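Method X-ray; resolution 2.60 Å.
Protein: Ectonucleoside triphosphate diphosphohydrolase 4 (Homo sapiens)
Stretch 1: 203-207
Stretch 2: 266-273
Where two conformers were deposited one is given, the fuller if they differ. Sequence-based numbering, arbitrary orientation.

Stretch 1 203-207: VNIPG
Stretch 2 (266-273) QTEHVYRV

Two segments of one chain, at least 62 residues apart in sequence wherever they touch, pack here through side chains, with no hydrogen bond between them. Residues 203-206 run extended, and Gly207 turns out of that conformation at phi/psi 77/41. In the second segment, a type I beta turn from Thr267 to Val270 is closed by Val270 N donating to Thr267 O at 3.1 Å; its central residues, Glu268 and His269, have phi/psi of -57/-35 and -109/24, and their CA-to-CB bonds point away. A strand then begins at Val270. The segments cross steeply rather than running alongside each other; their nearest CA pairs are Ile205 CA to Val270 CA, 6.8 Å, and Pro206 CA to Arg272 CA, 7.6 Å, too far apart for sheet pairing. Together they bury 293 Å².

Val203 (phi/psi -117/138, chi1 t) leads in, its CA-to-CB bond toward the second segment but its side chain no nearer than 4.8 Å. Asn204 (-107/109, chi1 m, chi2 124°) contributes its backbone: Asn204 O lies 2.8 Å from Arg272 NH1, near the guanidinium plane. The angle is too poor for a hydrogen bond, although a partial negative charge beside a cation is electrostatically favourable. Asn204 OD1 is satisfied elsewhere in the structure.

Ile205 (-66/134) has the largest covered area, 72 Å². Its CA-to-CB bond points sideways, but with chi1 and chi2 both m the end of the side chain comes nearer. A branched aliphatic chain suits this position because as a whole it lies against two neighbours: Ile205 CG2 meets Val270 CG1 at 3.9 Å, and Ile205 CD1 lies 3.7 Å from Thr267 O and Ile205 CG1 3.9 Å from Thr267 CB. Thr267 (-120/-2, chi1 p) thus offers carbon to the isoleucine while its carbonyl closes the turn. Val270 (-88/126, chi1 t) is compact and apolar, which suits packing against the aliphatic Ile205 and the ring of Pro206.

The CA-to-CB bond of Pro206 (-53/128, C-gamma exo) points toward the second segment. Its ring bridges alternate strand residues: Pro206 CD is 4.1 Å from Val270 CG1, and Pro206 CG is 3.9 Å from Arg272 NE, at the guanidinium edge rather than over its face. Arg272 (-109/115; chi1 and chi2 t, chi3 -33°, chi4 122°) reaches back along the first segment to Asn204. Between these two strand residues, the CA-to-CB bond of Tyr271 (-130/144, chi1 m) points away, the alternation expected of a beta strand.

Gly207 leaves the contact with a positive phi that favours glycine; like Pro206, it is poorly ordered.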

ATOM      1  N   VAL A 203      16.591  -9.627  15.291  1.00 28.42           N
ATOM      2  CA  VAL A 203      16.847  -9.447  13.868  1.00 28.40           C
ATOM      3  C   VAL A 203      18.188 -10.074  13.515  1.00 30.19           C
ATOM      4  O   VAL A 203      19.169  -9.926  14.252  1.00 31.26           O
ATOM      5  CB  VAL A 203      16.832  -7.954  13.482  1.00 27.48           C
ATOM      6  CG1 VAL A 203      17.097  -7.777  11.995  1.00 27.59           C
ATOM      7  CG2 VAL A 203      15.506  -7.322  13.869  1.00 26.22           C
ATOM      8  N   ASN A 204      18.227 -10.770  12.382  1.00 37.84           N
ATOM      9  CA  ASN A 204      19.467 -11.258  11.789  1.00 39.08           C
ATOM     10  C   ASN A 204      19.754 -10.398  10.565  1.00 39.25           C
ATOM     11  O   ASN A 204      19.053 -10.497   9.552  1.00 41.44           O
ATOM     12  CB  ASN A 204      19.367 -12.733  11.409  1.00 38.83           C
ATOM     13  CG  ASN A 204      19.033 -13.619  12.590  1.00 45.49           C
ATOM     14  OD1 ASN A 204      18.048 -14.356  12.567  1.00 48.40           O
ATOM     15  ND2 ASN A 204      19.856 -13.554  13.631  1.00 47.85           N
ATOM     16  N   ILE A 205      20.769  -9.551  10.664  1.00 44.81           N
ATOM     17  CA  ILE A 205      21.111  -8.665   9.547  1.00 45.25           C
ATOM     18  C   ILE A 205      21.598  -9.511   8.374  1.00 51.34           C
ATOM     19  O   ILE A 205      22.424 -10.420   8.573  1.00 48.80           O
ATOM     20  CB  ILE A 205      22.173  -7.652   9.977  1.00 43.74           C
ATOM     21  CG1 ILE A 205      21.709  -6.887  11.222  1.00 45.16           C
ATOM     22  CG2 ILE A 205      22.479  -6.684   8.843  1.00 47.13           C
ATOM     23  CD1 ILE A 205      20.386  -6.153  11.055  1.00 44.69           C
ATOM     24  N   PRO A 206      21.127  -9.265   7.153  1.00 66.25           N
ATOM     25  CA  PRO A 206      21.562 -10.085   6.014  1.00 73.78           C
ATOM     26  C   PRO A 206      23.077 -10.146   5.895  1.00 79.14           C
ATOM     27  O   PRO A 206      23.761  -9.119   5.867  1.00 73.46           O
ATOM     28  CB  PRO A 206      20.929  -9.377   4.812  1.00 70.21           C
ATOM     29  CG  PRO A 206      19.748  -8.670   5.370  1.00 65.00           C
ATOM     30  CD  PRO A 206      20.125  -8.259   6.757  1.00 62.78           C
ATOM     31  N   GLY A 207      23.601 -11.364   5.816  1.00 99.15           N
ATOM     32  CA  GLY A 207      25.030 -11.563   5.673  1.00104.07           C
ATOM     33  C   GLY A 207      25.813 -11.372   6.951  1.00109.25           C
ATOM     34  O   GLY A 207      26.901 -10.784   6.925  1.00111.79           O
ATOM     35  N   GLN A 266      26.700   0.989   9.828  1.00 51.32           N
ATOM     36  CA  GLN A 266      25.853   0.590  10.940  1.00 53.26           C
ATOM     37  C   GLN A 266      24.691  -0.257  10.436  1.00 52.13           C
ATOM     38  O   GLN A 266      24.313  -0.203   9.263  1.00 56.53           O
ATOM     39  CB  GLN A 266      25.334   1.819  11.691  1.00 56.32           C
ATOM     40  CG  GLN A 266      26.273   2.295  12.789  1.00 62.79           C
ATOM     41  CD  GLN A 266      26.129   3.775  13.091  1.00 69.86           C
ATOM     42  OE1 GLN A 266      25.083   4.377  12.840  1.00 74.06           O
ATOM     43  NE2 GLN A 266      27.188   4.372  13.625  1.00 70.56           N
ATOM     44  N   THR A 267      24.128  -1.054  11.344  1.00 42.32           N
ATOM     45  CA  THR A 267      23.092  -2.015  10.992  1.00 41.33           C
ATOM     46  C   THR A 267      21.774  -1.792  11.718  1.00 34.28           C
ATOM     47  O   THR A 267      20.814  -2.524  11.454  1.00 33.49           O
ATOM     48  CB  THR A 267      23.576  -3.443  11.275  1.00 42.69           C
ATOM     49  OG1 THR A 267      23.900  -3.575  12.667  1.00 44.25           O
ATOM     50  CG2 THR A 267      24.798  -3.770  10.429  1.00 43.15           C
ATOM     51  N   GLU A 268      21.692  -0.808  12.617  1.00 36.25           N
ATOM     52  CA  GLU A 268      20.470  -0.613  13.391  1.00 33.15           C
ATOM     53  C   GLU A 268      19.259  -0.405  12.491  1.00 30.49           C
ATOM     54  O   GLU A 268      18.156  -0.849  12.828  1.00 32.33           O
ATOM     55  CB  GLU A 268      20.630   0.576  14.342  1.00 40.55           C
ATOM     56  CG  GLU A 268      21.756   0.419  15.357  1.00 56.33           C
ATOM     57  CD  GLU A 268      23.101   0.882  14.822  1.00 65.37           C
ATOM     58  OE1 GLU A 268      23.233   2.082  14.498  1.00 71.54           O
ATOM     59  OE2 GLU A 268      24.023   0.046  14.718  1.00 60.74           O
ATOM     60  N   HIS A 269      19.439   0.256  11.345  1.00 28.64           N
ATOM     61  CA  HIS A 269      18.344   0.565  10.435  1.00 26.92           C
ATOM     62  C   HIS A 269      18.397  -0.252   9.145  1.00 30.89           C
ATOM     63  O   HIS A 269      17.848   0.177   8.125  1.00 25.51           O
ATOM     64  CB  HIS A 269      18.340   2.058  10.103  1.00 29.33           C
ATOM     65  CG  HIS A 269      17.952   2.932  11.252  1.00 38.82           C
ATOM     66  ND1 HIS A 269      16.748   2.806  11.912  1.00 39.28           N
ATOM     67  CD2 HIS A 269      18.604   3.957  11.853  1.00 43.72           C
ATOM     68  CE1 HIS A 269      16.678   3.709  12.872  1.00 39.79           C
ATOM     69  NE2 HIS A 269      17.790   4.421  12.857  1.00 41.76           N
ATOM     70  N   VAL A 270      19.050  -1.411   9.162  1.00 28.17           N
ATOM     71  CA  VAL A 270      19.035  -2.327   8.025  1.00 28.23           C
ATOM     72  C   VAL A 270      17.824  -3.241   8.162  1.00 27.86           C
ATOM     73  O   VAL A 270      17.644  -3.898   9.194  1.00 27.30           O
ATOM     74  CB  VAL A 270      20.340  -3.140   7.953  1.00 29.33           C
ATOM     75  CG1 VAL A 270      20.255  -4.203   6.863  1.00 29.43           C
ATOM     76  CG2 VAL A 270      21.519  -2.220   7.694  1.00 30.25           C
ATOM     77  N   TYR A 271      16.997  -3.288   7.119  1.00 32.55           N
ATOM     78  CA  TYR A 271      15.759  -4.052   7.139  1.00 29.56           C
ATOM     79  C   TYR A 271      15.659  -4.945   5.911  1.00 27.83           C
ATOM     80  O   TYR A 271      16.099  -4.570   4.820  1.00 28.04           O
ATOM     81  CB  TYR A 271      14.531  -3.128   7.180  1.00 30.95           C
ATOM     82  CG  TYR A 271      14.388  -2.365   8.473  1.00 27.87           C
ATOM     83  CD1 TYR A 271      13.701  -2.910   9.546  1.00 23.89           C
ATOM     84  CD2 TYR A 271      14.940  -1.101   8.621  1.00 26.23           C
ATOM     85  CE1 TYR A 271      13.571  -2.222  10.732  1.00 26.95           C
ATOM     86  CE2 TYR A 271      14.814  -0.403   9.803  1.00 27.02           C
ATOM     87  CZ  TYR A 271      14.129  -0.969  10.856  1.00 26.32           C
ATOM     88  OH  TYR A 271      13.998  -0.282  12.041  1.00 28.89           O
ATOM     89  N   ARG A 272      15.092  -6.132   6.109  1.00 26.53           N
ATOM     90  CA  ARG A 272      14.708  -7.026   5.024  0.51 26.67           C
ATOM     91  C   ARG A 272      13.187  -7.044   4.956  1.00 30.55           C
ATOM     92  O   ARG A 272      12.531  -7.495   5.902  1.00 23.77           O
ATOM     93  CB  ARG A 272      15.259  -8.434   5.255  0.51 27.78           C
ATOM     94  CG  ARG A 272      15.049  -9.386   4.088  0.51 30.01           C
ATOM     95  CD  ARG A 272      15.458 -10.815   4.429  0.51 33.78           C
ATOM     96  NE  ARG A 272      16.583 -10.865   5.366  0.51 36.20           N
ATOM     97  CZ  ARG A 272      16.570 -11.474   6.551  0.51 33.14           C
ATOM     98  NH1 ARG A 272      17.657 -11.451   7.313  0.51 29.74           N
ATOM     99  NH2 ARG A 272      15.493 -12.122   6.978  0.51 26.65           N
ATOM    100  N   VAL A 273      12.632  -6.549   3.852  1.00 33.31           N
ATOM    101  CA  VAL A 273      11.188  -6.419   3.691  1.00 31.02           C
ATOM    102  C   VAL A 273      10.742  -7.246   2.493  1.00 29.64           C
ATOM    103  O   VAL A 273      11.311  -7.130   1.401  1.00 25.88           O
ATOM    104  CB  VAL A 273      10.767  -4.948   3.523  1.00 28.84           C
ATOM    105  CG1 VAL A 273       9.256  -4.839   3.398  1.00 32.62           C
ATOM    106  CG2 VAL A 273      11.267  -4.120   4.695  1.00 30.43           C
TER